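Local coordinates for protein alpha-L-arabinosidase (Xanthomonas axonopodis pv. citri, PDB 6D25) that probably cleaves arabinofuranosyl side groups from arabinoxylans, including those at internal di-substituted positions, as a glycoside hydrolase of family GH51, at residues A53-G57 with T58-G62; V64-G67 with E68-I72; F134-H137 with E138-F142. All blocks are in the same frame, centred on the assembly; numbering follows the deposited sequence.

Contact 1. Residues A53-G57 with T58-G62; sequences AEHLG and TGIYG
Between Leu-56 and Gly-59 the chain reverses in a type II' beta turn, closed by a 2.9 Å bond from Gly-59 N to Leu-56 O whose N-H...O angle is 159°. Gly-57 takes the second position with positive phi, a conformation that favours glycine. Beyond the turn the two arms come back alongside each other, with the CA atoms of His-55 and Ile-60 5.9 Å apart. A water braces the bend: it donates to Gly-57 O at 2.6 Å and accepts from Ile-60 N at 2.9 Å.

Ile-60 is the central side chain. Its first torsion (chi1 -65°) sets CG1 beside the backbone N, and from there CG1 lies over one face of the His-55 imidazole, 4.1 Å from the ring centroid, in a CH-pi contact. The same carbon is 3.5 Å from Glu-54 O, and CD1 runs on to Ala-53 CB at 3.9 Å. CG2, the other branch, sits over the centre of the Tyr-61 ring, so one isoleucine covers two aromatic faces. Those rings cross obliquely, their planes 79° apart, with Tyr-61 OH at the imidazole edge, 3.8 Å from His-55 CE1.

Glu-130 links the two rings, its OE1 hydrogen-bonded to His-55 ND1 and its OE2 to Tyr-61 OH. Trp-96 NE1 donates a hydrogen bond to His-55 NE2, consistent with ND1 carrying the ring hydrogen, and Phe-101 stacks on the imidazole. The rotation of His-55 is thereby fixed at both nitrogens. Glu-54 turns away from the turn, its carboxylate held by Phe-101 N, Trp-125 and Gln-373, and OE1 hydrogen-bonded to a glycerol, probably from the crystallisation liquor. The loop follows the first strand of the (beta/alpha)8 barrel, where GH51 enzymes form their substrate pocket; the glycerol is consistent with Glu-54 lining that pocket.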
loop_
_atom_site.group_PDB
_atom_site.type_symbol
_atom_site.label_atom_id
_atom_site.label_comp_id
_atom_site.label_asym_id
_atom_site.label_seq_id
_atom_site.Cartn_x
_atom_site.Cartn_y
_atom_site.Cartn_z
ATOM N N ALA A 53 -3.103 -1.742 27.160
ATOM C CA ALA A 53 -3.160 -0.341 27.513
ATOM C C ALA A 53 -3.124 0.531 26.253
ATOM O O ALA A 53 -2.028 0.980 25.829
ATOM C CB ALA A 53 -2.031 -0.014 28.442
ATOM N N GLU A 54 -4.296 0.804 25.673
ATOM C CA GLU A 54 -4.411 1.681 24.533
ATOM C C GLU A 54 -4.318 3.124 25.004
ATOM O O GLU A 54 -4.727 3.451 26.127
ATOM C CB GLU A 54 -5.748 1.454 23.814
ATOM C CG GLU A 54 -5.956 2.253 22.532
ATOM C CD GLU A 54 -7.106 1.778 21.658
ATOM O OE1 GLU A 54 -7.864 0.884 22.118
ATOM O OE2 GLU A 54 -7.268 2.295 20.518
ATOM N N HIS A 55 -3.884 4.005 24.083
ATOM C CA HIS A 55 -4.017 5.442 24.312
ATOM C C HIS A 55 -5.481 5.812 24.134
ATOM O O HIS A 55 -5.924 6.035 22.999
ATOM C CB HIS A 55 -3.112 6.239 23.383
ATOM C CG HIS A 55 -1.693 6.222 23.809
ATOM N ND1 HIS A 55 -1.021 7.369 24.049
ATOM C CD2 HIS A 55 -0.867 5.208 24.146
ATOM C CE1 HIS A 55 0.201 7.064 24.483
ATOM N NE2 HIS A 55 0.318 5.748 24.558
ATOM N N LEU A 56 -6.205 5.841 25.241
ATOM C CA LEU A 56 -7.661 5.949 25.212
ATOM C C LEU A 56 -8.112 6.544 26.551
ATOM O O LEU A 56 -7.799 5.968 27.595
ATOM C CB LEU A 56 -8.246 4.542 25.001
ATOM C CG LEU A 56 -9.712 4.458 24.581
ATOM C CD1 LEU A 56 -10.031 3.062 24.074
ATOM C CD2 LEU A 56 -10.692 4.886 25.669
ATOM N N GLY A 57 -8.822 7.662 26.512
ATOM C CA GLY A 57 -9.383 8.258 27.714
ATOM C C GLY A 57 -8.300 8.559 28.738
ATOM O O GLY A 57 -7.275 9.214 28.405
ATOM N N THR A 58 -8.460 8.043 29.953
ATOM C CA THR A 58 -7.493 8.225 31.004
ATOM C C THR A 58 -6.732 6.917 31.266
ATOM O O THR A 58 -6.149 6.721 32.357
ATOM C CB THR A 58 -8.143 8.811 32.261
ATOM O OG1 THR A 58 -9.169 7.905 32.665
ATOM C CG2 THR A 58 -8.667 10.217 32.063
ATOM N N GLY A 59 -6.690 6.013 30.276
ATOM C CA GLY A 59 -6.009 4.770 30.439
ATOM C C GLY A 59 -4.510 4.899 30.541
ATOM O O GLY A 59 -3.878 4.095 31.239
ATOM N N ILE A 60 -3.935 5.889 29.858
ATOM C CA ILE A 60 -2.511 6.149 29.942
ATOM C C ILE A 60 -2.276 7.410 30.774
ATOM O O ILE A 60 -1.555 7.360 31.785
ATOM C CB ILE A 60 -1.893 6.273 28.531
ATOM C CG1 ILE A 60 -1.994 4.946 27.773
ATOM C CG2 ILE A 60 -0.470 6.775 28.616
ATOM C CD1 ILE A 60 -1.187 3.835 28.314
ATOM N N TYR A 61 -2.847 8.506 30.341
ATOM C CA TYR A 61 -2.679 9.797 31.017
ATOM C C TYR A 61 -3.629 9.841 32.220
ATOM O O TYR A 61 -4.841 9.933 32.033
ATOM C CB TYR A 61 -2.924 10.974 30.048
ATOM C CG TYR A 61 -1.929 10.925 28.907
ATOM C CD1 TYR A 61 -0.586 11.203 29.136
ATOM C CD2 TYR A 61 -2.302 10.509 27.642
ATOM C CE1 TYR A 61 0.363 11.037 28.140
ATOM C CE2 TYR A 61 -1.358 10.346 26.643
ATOM C CZ TYR A 61 -0.016 10.652 26.886
ATOM O OH TYR A 61 0.912 10.547 25.899
ATOM N N GLY A 62 -3.036 9.805 33.422
ATOM C CA GLY A 62 -3.812 9.688 34.637
ATOM C C GLY A 62 -3.787 8.272 35.172
ATOM O O GLY A 62 -3.456 8.056 36.309
HETATM O O HOH W 1 -4.906 8.109 28.178
#

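Contact 2. Residues V64-G67 with E68-I72; sequences VWVG and EESPI
Val-66 and Ser-70 meet because, with CG1 anti to the carbonyl carbon (chi1 -65°), the valine's CG2 falls between backbone N and carbonyl carbon, and there the methyl lies 3.6 Å from Ser-70 CB. The other methyl of Val-66, CG1, is met by Ile-72 CD1 at 3.9 Å. Ser-70 has OG anti to its backbone N (chi1 175°), which points it to Ile-72 N. Ser-70 OG thus accepts from Ile-72 N at 3.0 Å, an ST turn, while it also rests 3.6 Å from Val-66 CB.

This ST turn follows directly on a type I beta turn from Gly-67 to Ser-70, so serine closes one turn with its backbone and starts the next with its side chain. The closing bond, Ser-70 N to Gly-67 O, measures 3.1 Å; the donor stands 58° out of the carbonyl plane, off the lone pairs. Both turns belong to the loop between strands 51-52 and 74-75 at the protein surface, where Glu-68 and Glu-69 at the turn's corner are exposed. Ser-70 CB lies close to two carbonyl oxygens of the preceding chain, Val-66 O and Gly-67 O, each 3.4 Å away.

Gly-67 has backbone angles that call for glycine, and its N lies 3.5 Å above the plane of the Trp-65 indole, toward the rim of one face. Val-66 and Gly-67 share backbone bonds with Gly-77, and the side chains of Val-66 and Ile-72 both rest on Arg-79.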
loop_
_atom_site.group_PDB
_atom_site.type_symbol
_atom_site.label_atom_id
_atom_site.label_comp_id
_atom_site.label_asym_id
_atom_site.label_seq_id
_atom_site.Cartn_x
_atom_site.Cartn_y
_atom_site.Cartn_z
ATOM N N VAL A 64 -1.714 5.701 34.235
ATOM C CA VAL A 64 -0.338 5.151 34.330
ATOM C C VAL A 64 0.671 6.305 34.482
ATOM O O VAL A 64 1.465 6.350 35.427
ATOM C CB VAL A 64 -0.002 4.284 33.112
ATOM C CG1 VAL A 64 1.464 3.862 33.131
ATOM C CG2 VAL A 64 -0.919 3.068 33.036
ATOM N N TRP A 65 0.617 7.218 33.536
ATOM C CA TRP A 65 1.572 8.309 33.394
ATOM C C TRP A 65 0.996 9.568 34.036
ATOM O O TRP A 65 -0.073 10.028 33.609
ATOM C CB TRP A 65 1.858 8.574 31.912
ATOM C CG TRP A 65 2.832 9.694 31.726
ATOM C CD1 TRP A 65 2.544 11.001 31.439
ATOM C CD2 TRP A 65 4.262 9.615 31.894
ATOM N NE1 TRP A 65 3.698 11.740 31.424
ATOM C CE2 TRP A 65 4.768 10.907 31.668
ATOM C CE3 TRP A 65 5.151 8.581 32.183
ATOM C CZ2 TRP A 65 6.129 11.193 31.781
ATOM C CZ3 TRP A 65 6.501 8.854 32.247
ATOM C CH2 TRP A 65 6.986 10.149 32.040
ATOM N N VAL A 66 1.691 10.144 35.002
ATOM C CA VAL A 66 1.266 11.419 35.573
ATOM C C VAL A 66 2.329 12.488 35.284
ATOM O O VAL A 66 2.051 13.650 35.420
ATOM C CB VAL A 66 0.967 11.298 37.078
ATOM C CG1 VAL A 66 -0.229 10.388 37.335
ATOM C CG2 VAL A 66 2.165 10.831 37.888
ATOM N N GLY A 67 3.539 12.099 34.913
ATOM C CA GLY A 67 4.621 13.079 34.683
ATOM C C GLY A 67 5.457 13.282 35.934
ATOM O O GLY A 67 4.936 13.191 37.033
ATOM N N GLU A 68 6.726 13.592 35.770
ATOM C CA GLU A 68 7.687 13.627 36.886
ATOM C C GLU A 68 7.335 14.746 37.873
ATOM O O GLU A 68 7.543 14.582 39.050
ATOM C CB GLU A 68 9.129 13.797 36.404
ATOM C CG GLU A 68 9.633 12.582 35.661
ATOM C CD GLU A 68 11.124 12.527 35.355
ATOM O OE1 GLU A 68 11.505 13.045 34.283
ATOM O OE2 GLU A 68 11.886 11.940 36.154
ATOM N N GLU A 69 6.728 15.817 37.394
ATOM C CA GLU A 69 6.393 16.983 38.216
ATOM C C GLU A 69 4.973 16.886 38.794
ATOM O O GLU A 69 4.495 17.838 39.424
ATOM C CB GLU A 69 6.512 18.263 37.383
ATOM C CG GLU A 69 7.965 18.669 37.162
ATOM C CD GLU A 69 8.203 19.781 36.150
ATOM O OE1 GLU A 69 7.510 19.795 35.099
ATOM O OE2 GLU A 69 9.098 20.638 36.404
ATOM N N SER A 70 4.260 15.777 38.600
ATOM C CA SER A 70 2.938 15.607 39.209
ATOM C C SER A 70 3.075 15.545 40.740
ATOM O O SER A 70 3.988 14.913 41.245
ATOM C CB SER A 70 2.266 14.345 38.701
ATOM O OG SER A 70 1.030 14.100 39.359
ATOM N N PRO A 71 2.109 16.105 41.467
ATOM C CA PRO A 71 2.032 15.866 42.915
ATOM C C PRO A 71 1.529 14.455 43.257
ATOM O O PRO A 71 1.609 14.046 44.394
ATOM C CB PRO A 71 1.033 16.936 43.419
ATOM C CG PRO A 71 0.149 17.219 42.232
ATOM C CD PRO A 71 1.045 17.025 41.026
ATOM N N ILE A 72 0.990 13.714 42.286
ATOM C CA ILE A 72 0.677 12.307 42.525
ATOM C C ILE A 72 2.003 11.529 42.640
ATOM O O ILE A 72 2.861 11.581 41.747
ATOM C CB ILE A 72 -0.223 11.773 41.404
ATOM C CG1 ILE A 72 -1.542 12.546 41.340
ATOM C CG2 ILE A 72 -0.450 10.271 41.561
ATOM C CD1 ILE A 72 -2.314 12.337 40.037
#

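Contact 3. Residues F134-H137 with E138-F142; sequences FGTH and EFMDF
Glu-138 folds back to accept from Gly-135 N, its OE1 2.8 Å away, while its other oxygen, OE2, forms salt bridges with Arg-133 and Arg-117. Gly-135 is the N-cap of helix 136-146, so the bond is the side-chain-to-N-cap half of a capping box; glycine has no side chain to return the other half. The bend in the glutamate at chi2 (77°) turns the carboxylate toward the helix start, and the amide meets OE1 on its anti side, 34° out of the carboxylate plane. A water joins the cap: it accepts from His-137 N at 2.9 Å and donates to Glu-138 OE1 at 2.7 Å. With two arginines at OE2 and the helix N-terminus at OE1, the surroundings would favour a negative carboxylate.

Ordinary helical bonding begins at once, Phe-139 N reaching Gly-135 O at 2.9 Å. One turn apart, His-137 and Asp-141 are bridged by a second water, which lies in the imidazole plane 2.8 Å from His-137 ND1 and donates to Asp-141 OD2. His-137 NE2 is hydrogen-bonded to Tyr-170 OH and Asp-141 OD1 to Trp-192 NE1.

Packing is led by Phe-134, just ahead of the cap. Its CG is anti to the backbone N (chi1 -169°), which lays the ring across the first turn, one face over the peptide joining Glu-138 to Phe-139. Along its rim CD1 touches Glu-138 CB at 3.7 Å, CE2 approaches Phe-139 CB, and Phe-134 CZ comes to 3.6 Å from Phe-139 CA.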
loop_
_atom_site.group_PDB
_atom_site.type_symbol
_atom_site.label_atom_id
_atom_site.label_comp_id
_atom_site.label_asym_id
_atom_site.label_seq_id
_atom_site.Cartn_x
_atom_site.Cartn_y
_atom_site.Cartn_z
ATOM N N PHE A 134 3.835 10.166 26.683
ATOM C CA PHE A 134 4.062 8.772 26.913
ATOM C C PHE A 134 4.296 8.107 25.558
ATOM O O PHE A 134 3.336 7.916 24.784
ATOM C CB PHE A 134 2.864 8.126 27.620
ATOM C CG PHE A 134 3.088 6.730 28.155
ATOM C CD1 PHE A 134 3.628 6.531 29.402
ATOM C CD2 PHE A 134 2.714 5.608 27.439
ATOM C CE1 PHE A 134 3.773 5.283 29.966
ATOM C CE2 PHE A 134 2.872 4.337 27.975
ATOM C CZ PHE A 134 3.406 4.177 29.241
ATOM N N GLY A 135 5.567 7.824 25.256
ATOM C CA GLY A 135 5.980 7.276 23.997
ATOM C C GLY A 135 6.815 6.016 24.186
ATOM O O GLY A 135 6.755 5.368 25.241
ATOM N N THR A 136 7.615 5.683 23.174
ATOM C CA THR A 136 8.383 4.418 23.192
ATOM C C THR A 136 9.205 4.264 24.484
ATOM O O THR A 136 9.166 3.211 25.133
ATOM C CB THR A 136 9.295 4.274 21.960
ATOM O OG1 THR A 136 8.478 4.073 20.825
ATOM C CG2 THR A 136 10.247 3.110 22.097
ATOM N N HIS A 137 9.988 5.256 24.858
ATOM C CA HIS A 137 10.855 5.086 26.000
ATOM C C HIS A 137 10.022 4.937 27.278
ATOM O O HIS A 137 10.383 4.136 28.166
ATOM C CB HIS A 137 11.832 6.256 26.150
ATOM C CG HIS A 137 12.925 6.226 25.147
ATOM N ND1 HIS A 137 14.237 6.098 25.495
ATOM C CD2 HIS A 137 12.888 6.326 23.800
ATOM C CE1 HIS A 137 14.972 6.132 24.414
ATOM N NE2 HIS A 137 14.190 6.243 23.345
ATOM N N GLU A 138 8.945 5.723 27.382
ATOM C CA GLU A 138 8.201 5.716 28.616
ATOM C C GLU A 138 7.496 4.366 28.759
ATOM O O GLU A 138 7.486 3.793 29.863
ATOM C CB GLU A 138 7.221 6.904 28.654
ATOM C CG GLU A 138 7.926 8.249 28.700
ATOM C CD GLU A 138 8.527 8.768 27.396
ATOM O OE1 GLU A 138 8.133 8.289 26.297
ATOM O OE2 GLU A 138 9.374 9.655 27.491
ATOM N N PHE A 139 6.911 3.846 27.656
ATOM C CA PHE A 139 6.271 2.539 27.746
ATOM C C PHE A 139 7.317 1.437 28.012
ATOM O O PHE A 139 7.120 0.565 28.915
ATOM C CB PHE A 139 5.464 2.203 26.496
ATOM C CG PHE A 139 4.934 0.804 26.519
ATOM C CD1 PHE A 139 3.916 0.445 27.395
ATOM C CD2 PHE A 139 5.504 -0.186 25.744
ATOM C CE1 PHE A 139 3.451 -0.856 27.453
ATOM C CE2 PHE A 139 5.024 -1.492 25.801
ATOM C CZ PHE A 139 4.000 -1.810 26.662
ATOM N N MET A 140 8.403 1.428 27.253
ATOM C CA MET A 140 9.324 0.304 27.382
ATOM C C MET A 140 9.988 0.300 28.764
ATOM O O MET A 140 10.169 -0.787 29.370
ATOM C CB MET A 140 10.376 0.311 26.266
ATOM C CG MET A 140 9.792 0.048 24.902
ATOM S SD MET A 140 8.874 -1.526 24.775
ATOM C CE MET A 140 10.265 -2.643 24.844
ATOM N N ASP A 141 10.342 1.460 29.286
ATOM C CA ASP A 141 10.939 1.527 30.618
ATOM C C ASP A 141 9.883 1.171 31.677
ATOM O O ASP A 141 10.228 0.620 32.723
ATOM C CB ASP A 141 11.578 2.893 30.879
ATOM C CG ASP A 141 12.842 3.153 30.073
ATOM O OD1 ASP A 141 13.466 2.171 29.581
ATOM O OD2 ASP A 141 13.172 4.345 29.921
ATOM N N PHE A 142 8.633 1.444 31.424
ATOM C CA PHE A 142 7.535 1.000 32.327
ATOM C C PHE A 142 7.475 -0.536 32.359
ATOM O O PHE A 142 7.356 -1.112 33.469
ATOM C CB PHE A 142 6.200 1.585 31.868
ATOM C CG PHE A 142 4.992 1.196 32.679
ATOM C CD1 PHE A 142 4.830 1.696 33.953
ATOM C CD2 PHE A 142 4.007 0.375 32.151
ATOM C CE1 PHE A 142 3.698 1.403 34.691
ATOM C CE2 PHE A 142 2.849 0.109 32.888
ATOM C CZ PHE A 142 2.719 0.594 34.160
HETATM O O HOH W 2 9.842 8.054 24.218
HETATM O O HOH W 3 14.956 5.723 28.172
#

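The three contacts form one cluster, their centres about 13 to 14 Å apart, joined mainly around Phe-134. Contact 1 meets contact 3 through a probable hydrogen bond between Tyr-61 OH and Phe-134 N (3.0 Å), with Ile-60 CG2 3.6 Å from Phe-134 CG. Contact 1 runs into contact 2 by a probable bond from Trp-65 N to Ile-60 O (2.8 Å). Contact 2 reaches the helix of contact 3 through Val-64 CG1, 3.6 Å from Phe-142 CZ, and the residue ahead of its cap through Trp-65 CB, 3.7 Å from Phe-134 CD1. Glycerol binds at Glu-54 of contact 1, consistent with a pocket there, whereas contact 2 lies out at the surface.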